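Local atomic coordinates of arginase (Glaciozyma antarctica, PDB entry 5YNL), a protein that probably hydrolyses L-arginine to L-ornithine and urea, as a member of the arginase family. Residues G153-A158 and L174-A179; H282-V287 and S326-E331. One frame throughout, in Å; residues are numbered along the deposited sequence. Where two conformers were deposited one is given.

Interaction 1: residues G153-A158 and L174-A179; sequences GDHSLA and LIWVDA
His-155 lies flat against the indole of Trp-176 in an offset stack, the imidazole centroid 3.9 Å from the centroid of the six-membered ring of Trp-176 and the two planes 18° apart. The rings arrive from opposite directions, and CZ2 of Trp-176 sits over the middle of the imidazole face while the CE1 side of His-155 lies toward the rim of the indole. Trp-176 reaches this place because its CG is anti to the backbone N (chi1 -175°), which carries the indole off the strand toward the loop. A wide aromatic plate suits the site, since one face can support a whole imidazole; with an alanine here, the His-155 ring would probably lose its backing on that side and be freer to tilt about its polar edge.

The segments belong to two signature sequences of arginases, GGDHS and DAHAD, which in relatives supply ligands to a two-manganese centre; the places of His-155 and Asp-178 are consistent with that role. Segment 153-158 leads from strand 147-152 into helix 158-168, and segment 174-179 ends the parallel strand that follows.

Polar contact runs through the edge of the imidazole. ND1 of His-155 donates to OD2 of Asp-178 at 2.6 Å, nearly straight at 167°, meeting the anti lone pair of a carboxylate almost coplanar with the ring. NE2 of His-155 bonds to Ser-284, so both nitrogens fix the ring's rotation, and OD1 of Asp-178 accepts from the N of His-180. Before the histidine, Asp-154 forms an Asx turn, its OD2 accepting from the N of Ser-156 at 2.6 Å.

Apolar contact is slight: CB of Ala-158, at the start of its helix, rests 3.5 Å from CH2 of Trp-176, a methyl being small enough to let the indole come close.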
loop_
_atom_site.group_PDB
_atom_site.type_symbol
_atom_site.label_atom_id
_atom_site.label_comp_id
_atom_site.label_asym_id
_atom_site.label_seq_id
_atom_site.Cartn_x
_atom_site.Cartn_y
_atom_site.Cartn_z
ATOM N N GLY A 153 -8.210 -5.735 -4.822
ATOM C CA GLY A 153 -9.485 -5.158 -4.524
ATOM C C GLY A 153 -9.256 -4.371 -3.245
ATOM O O GLY A 153 -8.548 -3.358 -3.225
ATOM N N ASP A 154 -9.815 -4.889 -2.163
ATOM C CA ASP A 154 -10.026 -4.136 -0.944
ATOM C C ASP A 154 -8.742 -3.761 -0.212
ATOM O O ASP A 154 -7.770 -4.501 -0.238
ATOM C CB ASP A 154 -10.910 -4.956 -0.025
ATOM C CG ASP A 154 -11.464 -4.148 1.085
ATOM O OD1 ASP A 154 -12.524 -3.528 0.858
ATOM O OD2 ASP A 154 -10.835 -4.113 2.170
ATOM N N HIS A 155 -8.745 -2.610 0.446
ATOM C CA HIS A 155 -7.573 -2.185 1.198
ATOM C C HIS A 155 -7.332 -3.018 2.482
ATOM O O HIS A 155 -6.206 -3.077 2.981
ATOM C CB HIS A 155 -7.592 -0.669 1.466
ATOM C CG HIS A 155 -6.221 -0.052 1.539
ATOM N ND1 HIS A 155 -6.015 1.307 1.645
ATOM C CD2 HIS A 155 -4.992 -0.621 1.528
ATOM C CE1 HIS A 155 -4.716 1.554 1.672
ATOM N NE2 HIS A 155 -4.076 0.400 1.610
ATOM N N SER A 156 -8.361 -3.699 2.986
ATOM C CA SER A 156 -8.159 -4.604 4.125
ATOM C C SER A 156 -7.102 -5.663 3.812
ATOM O O SER A 156 -6.494 -6.237 4.729
ATOM C CB SER A 156 -9.469 -5.262 4.590
ATOM O OG SER A 156 -10.102 -6.022 3.560
ATOM N N LEU A 157 -6.888 -5.913 2.517
ATOM C CA LEU A 157 -5.852 -6.837 2.053
ATOM C C LEU A 157 -4.453 -6.371 2.485
ATOM O O LEU A 157 -3.496 -7.176 2.482
ATOM C CB LEU A 157 -5.892 -6.978 0.537
ATOM C CG LEU A 157 -6.866 -7.945 -0.124
ATOM C CD1 LEU A 157 -8.050 -8.308 0.779
ATOM C CD2 LEU A 157 -7.351 -7.347 -1.428
ATOM N N ALA A 158 -4.339 -5.087 2.852
ATOM C CA ALA A 158 -3.084 -4.578 3.414
ATOM C C ALA A 158 -2.676 -5.268 4.729
ATOM O O ALA A 158 -1.523 -5.184 5.143
ATOM C CB ALA A 158 -3.095 -3.073 3.570
ATOM N N LEU A 174 5.727 2.506 6.462
ATOM C CA LEU A 174 4.531 2.319 5.648
ATOM C C LEU A 174 3.899 3.639 5.260
ATOM O O LEU A 174 3.560 4.465 6.134
ATOM C CB LEU A 174 3.510 1.456 6.391
ATOM C CG LEU A 174 2.074 1.268 5.856
ATOM C CD1 LEU A 174 2.045 0.699 4.441
ATOM C CD2 LEU A 174 1.268 0.369 6.804
ATOM N N ILE A 175 3.731 3.849 3.954
ATOM C CA ILE A 175 3.063 5.059 3.482
ATOM C C ILE A 175 1.715 4.652 2.922
ATOM O O ILE A 175 1.620 3.861 1.978
ATOM C CB ILE A 175 3.899 5.790 2.430
ATOM C CG1 ILE A 175 5.210 6.240 3.063
ATOM C CG2 ILE A 175 3.151 7.031 1.860
ATOM C CD1 ILE A 175 6.083 6.958 2.099
ATOM N N TRP A 176 0.665 5.172 3.528
ATOM C CA TRP A 176 -0.656 4.656 3.265
ATOM C C TRP A 176 -1.405 5.776 2.554
ATOM O O TRP A 176 -1.589 6.868 3.110
ATOM C CB TRP A 176 -1.302 4.310 4.597
ATOM C CG TRP A 176 -2.626 3.647 4.542
ATOM C CD1 TRP A 176 -3.840 4.229 4.272
ATOM C CD2 TRP A 176 -2.899 2.280 4.854
ATOM N NE1 TRP A 176 -4.842 3.287 4.364
ATOM C CE2 TRP A 176 -4.290 2.086 4.719
ATOM C CE3 TRP A 176 -2.099 1.195 5.210
ATOM C CZ2 TRP A 176 -4.892 0.839 4.922
ATOM C CZ3 TRP A 176 -2.694 -0.031 5.413
ATOM C CH2 TRP A 176 -4.076 -0.202 5.274
ATOM N N VAL A 177 -1.799 5.523 1.311
ATOM C CA VAL A 177 -2.488 6.528 0.517
ATOM C C VAL A 177 -3.951 6.118 0.324
ATOM O O VAL A 177 -4.262 5.110 -0.333
ATOM C CB VAL A 177 -1.785 6.744 -0.833
ATOM C CG1 VAL A 177 -2.521 7.828 -1.658
ATOM C CG2 VAL A 177 -0.302 7.129 -0.615
ATOM N N ASP A 178 -4.856 6.901 0.915
ATOM C CA ASP A 178 -6.261 6.502 1.022
ATOM C C ASP A 178 -7.057 7.679 1.544
ATOM O O ASP A 178 -6.515 8.555 2.232
ATOM C CB ASP A 178 -6.399 5.309 1.991
ATOM C CG ASP A 178 -7.700 4.528 1.804
ATOM O OD1 ASP A 178 -8.780 5.152 1.859
ATOM O OD2 ASP A 178 -7.650 3.293 1.608
ATOM N N ALA A 179 -8.336 7.710 1.178
ATOM C CA ALA A 179 -9.261 8.704 1.706
ATOM C C ALA A 179 -9.648 8.314 3.125
ATOM O O ALA A 179 -10.180 9.132 3.885
ATOM C CB ALA A 179 -10.497 8.788 0.824
#

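Interaction 2: residues H282-V287 and S326-E331; sequences HLSFDV and SLDIME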
loop_
_atom_site.group_PDB
_atom_site.type_symbol
_atom_site.label_atom_id
_atom_site.label_comp_id
_atom_site.label_asym_id
_atom_site.label_seq_id
_atom_site.Cartn_x
_atom_site.Cartn_y
_atom_site.Cartn_z
ATOM N N HIS A 282 7.178 0.604 2.235
ATOM C CA HIS A 282 5.988 -0.077 1.768
ATOM C C HIS A 282 4.993 1.005 1.370
ATOM O O HIS A 282 4.495 1.755 2.229
ATOM C CB HIS A 282 5.391 -0.979 2.866
ATOM C CG HIS A 282 4.355 -1.949 2.383
ATOM N ND1 HIS A 282 3.870 -1.961 1.088
ATOM C CD2 HIS A 282 3.695 -2.941 3.025
ATOM C CE1 HIS A 282 2.975 -2.920 0.956
ATOM N NE2 HIS A 282 2.844 -3.525 2.124
ATOM N N LEU A 283 4.711 1.113 0.080
ATOM C CA LEU A 283 3.731 2.109 -0.366
ATOM C C LEU A 283 2.425 1.421 -0.668
ATOM O O LEU A 283 2.312 0.677 -1.669
ATOM C CB LEU A 283 4.207 2.884 -1.606
ATOM C CG LEU A 283 3.273 3.938 -2.218
ATOM C CD1 LEU A 283 2.838 5.033 -1.205
ATOM C CD2 LEU A 283 3.981 4.581 -3.387
ATOM N N SER A 284 1.436 1.649 0.198
ATOM C CA SER A 284 0.141 0.983 0.025
ATOM C C SER A 284 -0.866 1.988 -0.528
ATOM O O SER A 284 -1.432 2.792 0.230
ATOM C CB SER A 284 -0.341 0.392 1.350
ATOM O OG SER A 284 -1.288 -0.631 1.114
ATOM N N PHE A 285 -1.067 1.934 -1.845
ATOM C CA PHE A 285 -1.801 2.963 -2.586
ATOM C C PHE A 285 -3.221 2.522 -2.967
ATOM O O PHE A 285 -3.402 1.554 -3.714
ATOM C CB PHE A 285 -1.042 3.327 -3.870
ATOM C CG PHE A 285 -1.341 4.708 -4.381
ATOM C CD1 PHE A 285 -2.618 5.048 -4.809
ATOM C CD2 PHE A 285 -0.349 5.666 -4.429
ATOM C CE1 PHE A 285 -2.887 6.347 -5.266
ATOM C CE2 PHE A 285 -0.617 6.934 -4.886
ATOM C CZ PHE A 285 -1.891 7.282 -5.298
ATOM N N ASP A 286 -4.222 3.239 -2.462
ATOM C CA ASP A 286 -5.601 2.925 -2.768
ATOM C C ASP A 286 -6.066 3.957 -3.746
ATOM O O ASP A 286 -5.958 5.152 -3.497
ATOM C CB ASP A 286 -6.473 3.010 -1.525
ATOM C CG ASP A 286 -7.860 2.482 -1.764
ATOM O OD1 ASP A 286 -8.595 3.070 -2.590
ATOM O OD2 ASP A 286 -8.223 1.461 -1.139
ATOM N N VAL A 287 -6.601 3.484 -4.859
ATOM C CA VAL A 287 -7.048 4.333 -5.951
ATOM C C VAL A 287 -8.267 5.192 -5.583
ATOM O O VAL A 287 -8.504 6.213 -6.217
ATOM C CB VAL A 287 -7.243 3.461 -7.197
ATOM C CG1 VAL A 287 -7.804 4.235 -8.361
ATOM C CG2 VAL A 287 -5.904 2.871 -7.573
ATOM N N SER A 326 7.891 -2.723 -1.447
ATOM C CA SER A 326 6.531 -3.203 -1.667
ATOM C C SER A 326 5.567 -2.110 -2.061
ATOM O O SER A 326 5.581 -1.011 -1.490
ATOM C CB SER A 326 5.985 -3.917 -0.438
ATOM O OG SER A 326 6.381 -5.266 -0.438
ATOM N N LEU A 327 4.723 -2.445 -3.029
ATOM C CA LEU A 327 3.734 -1.542 -3.592
ATOM C C LEU A 327 2.384 -2.246 -3.653
ATOM O O LEU A 327 2.269 -3.319 -4.282
ATOM C CB LEU A 327 4.151 -1.174 -5.019
ATOM C CG LEU A 327 3.142 -0.439 -5.903
ATOM C CD1 LEU A 327 2.843 0.944 -5.322
ATOM C CD2 LEU A 327 3.686 -0.343 -7.300
ATOM N N ASP A 328 1.377 -1.665 -3.001
ATOM C CA ASP A 328 0.007 -2.111 -3.202
ATOM C C ASP A 328 -0.716 -1.106 -4.103
ATOM O O ASP A 328 -0.594 0.117 -3.906
ATOM C CB ASP A 328 -0.776 -2.155 -1.894
ATOM C CG ASP A 328 -0.056 -2.867 -0.779
ATOM O OD1 ASP A 328 0.842 -3.707 -1.030
ATOM O OD2 ASP A 328 -0.432 -2.577 0.374
ATOM N N ILE A 329 -1.482 -1.611 -5.061
ATOM C CA ILE A 329 -2.366 -0.761 -5.838
ATOM C C ILE A 329 -3.766 -1.324 -5.587
ATOM O O ILE A 329 -4.138 -2.362 -6.172
ATOM C CB ILE A 329 -2.061 -0.847 -7.345
ATOM C CG1 ILE A 329 -0.588 -0.547 -7.634
ATOM C CG2 ILE A 329 -3.024 0.053 -8.150
ATOM C CD1 ILE A 329 -0.215 0.932 -7.646
ATOM N N MET A 330 -4.540 -0.673 -4.722
ATOM C CA MET A 330 -5.768 -1.283 -4.234
ATOM C C MET A 330 -7.034 -0.646 -4.824
ATOM O O MET A 330 -6.992 0.466 -5.365
ATOM C CB MET A 330 -5.790 -1.192 -2.704
ATOM C CG MET A 330 -4.592 -1.835 -1.997
ATOM S SD MET A 330 -4.529 -3.647 -2.013
ATOM C CE MET A 330 -3.471 -3.949 -0.595
ATOM N N GLU A 331 -8.154 -1.350 -4.709
ATOM C CA GLU A 331 -9.456 -0.832 -5.131
ATOM C C GLU A 331 -9.485 -0.262 -6.552
ATOM O O GLU A 331 -10.088 0.778 -6.809
ATOM C CB GLU A 331 -10.013 0.163 -4.107
ATOM C CG GLU A 331 -10.354 -0.494 -2.770
ATOM C CD GLU A 331 -11.143 0.409 -1.823
ATOM O OE1 GLU A 331 -12.049 1.152 -2.292
ATOM O OE2 GLU A 331 -10.860 0.353 -0.600
#
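Strands 282-286 and 326-330 run side by side in the same direction, their axes 7° apart and 4.6 Å at closest approach, with Leu-283, Phe-285 and Val-287 exchanging backbone hydrogen bonds with Ser-326, Asp-328 and Met-330. They are central neighbours in the parallel sheet of the arginase α/β fold, whose helices pack on both sides. The bonds alternate in the parallel manner: O of Ser-326 receives N of Leu-283 at 2.8 Å, and N of Met-330 reaches O of Phe-285 at 2.7 Å. N of Val-287 then bonds to O of Met-330.

The face bearing Leu-283, Phe-285, Leu-327 and Ile-329 is apolar, as suits burial: Phe-285, Leu-327 and Ile-329 pack under helix 345-356, while Leu-283 meets Ile-175 and Val-177 of the next strand. Across the strands, CG2 of Val-287 lies 4.1 Å from CG2 of Ile-329. The other face, carrying His-282, Ser-284, Asp-286, Ser-326, Asp-328 and Met-330, is largely polar. CG of His-282 is anti to its own N (chi1 -167°), and this swings the imidazole over the neighbouring strand, where CB of Ser-326 makes a CH-pi contact 3.6 Å from the His-282 ring centroid. ND1 of His-282 adds a weak hydrogen bond to O of Ser-326. At the ring's edge and in its plane, OD1 of Asp-328 faces CE1 of His-282, the carboxylate standing nearly perpendicular to the imidazole; the same OD1 bonds to Thr-161 of helix 158-168.

At the C-terminal ends of the strands lie acidic residues of the probable active site. Asp-286, in the arginase signature SFDVDALDP, holds the N of Asp-288 through OD1, while Glu-331 bonds to His-195 through OE2. Two like-charged oxygens lie close here without a hydrogen bond between them, OD2 of Asp-286 2.9 Å from OE2 of Glu-331, the carboxylate planes turned 85° apart.

Overall arrangement
Both interactions are buried near the centre of the chain, their own centres about 6 Å apart, and both reach one parallel sheet in which strand 173-177 neighbours strand 281-286. Interaction 2 is a main-chain union of adjacent strands, with side chains dividing into an apolar and a polar face. Interaction 1 instead lays a loop across the sheet, and side chains, by ring stacking and a histidine-carboxylate bond, carry it. The two are stitched together: N of Ile-175 probably bonds to O of His-282, and O of Gly-153 to N of Glu-331. At the C-terminal strand ends, Asp-178 and Asp-286 bring their carboxylates together, a clustering of like charges consistent with the metal centre of related arginases.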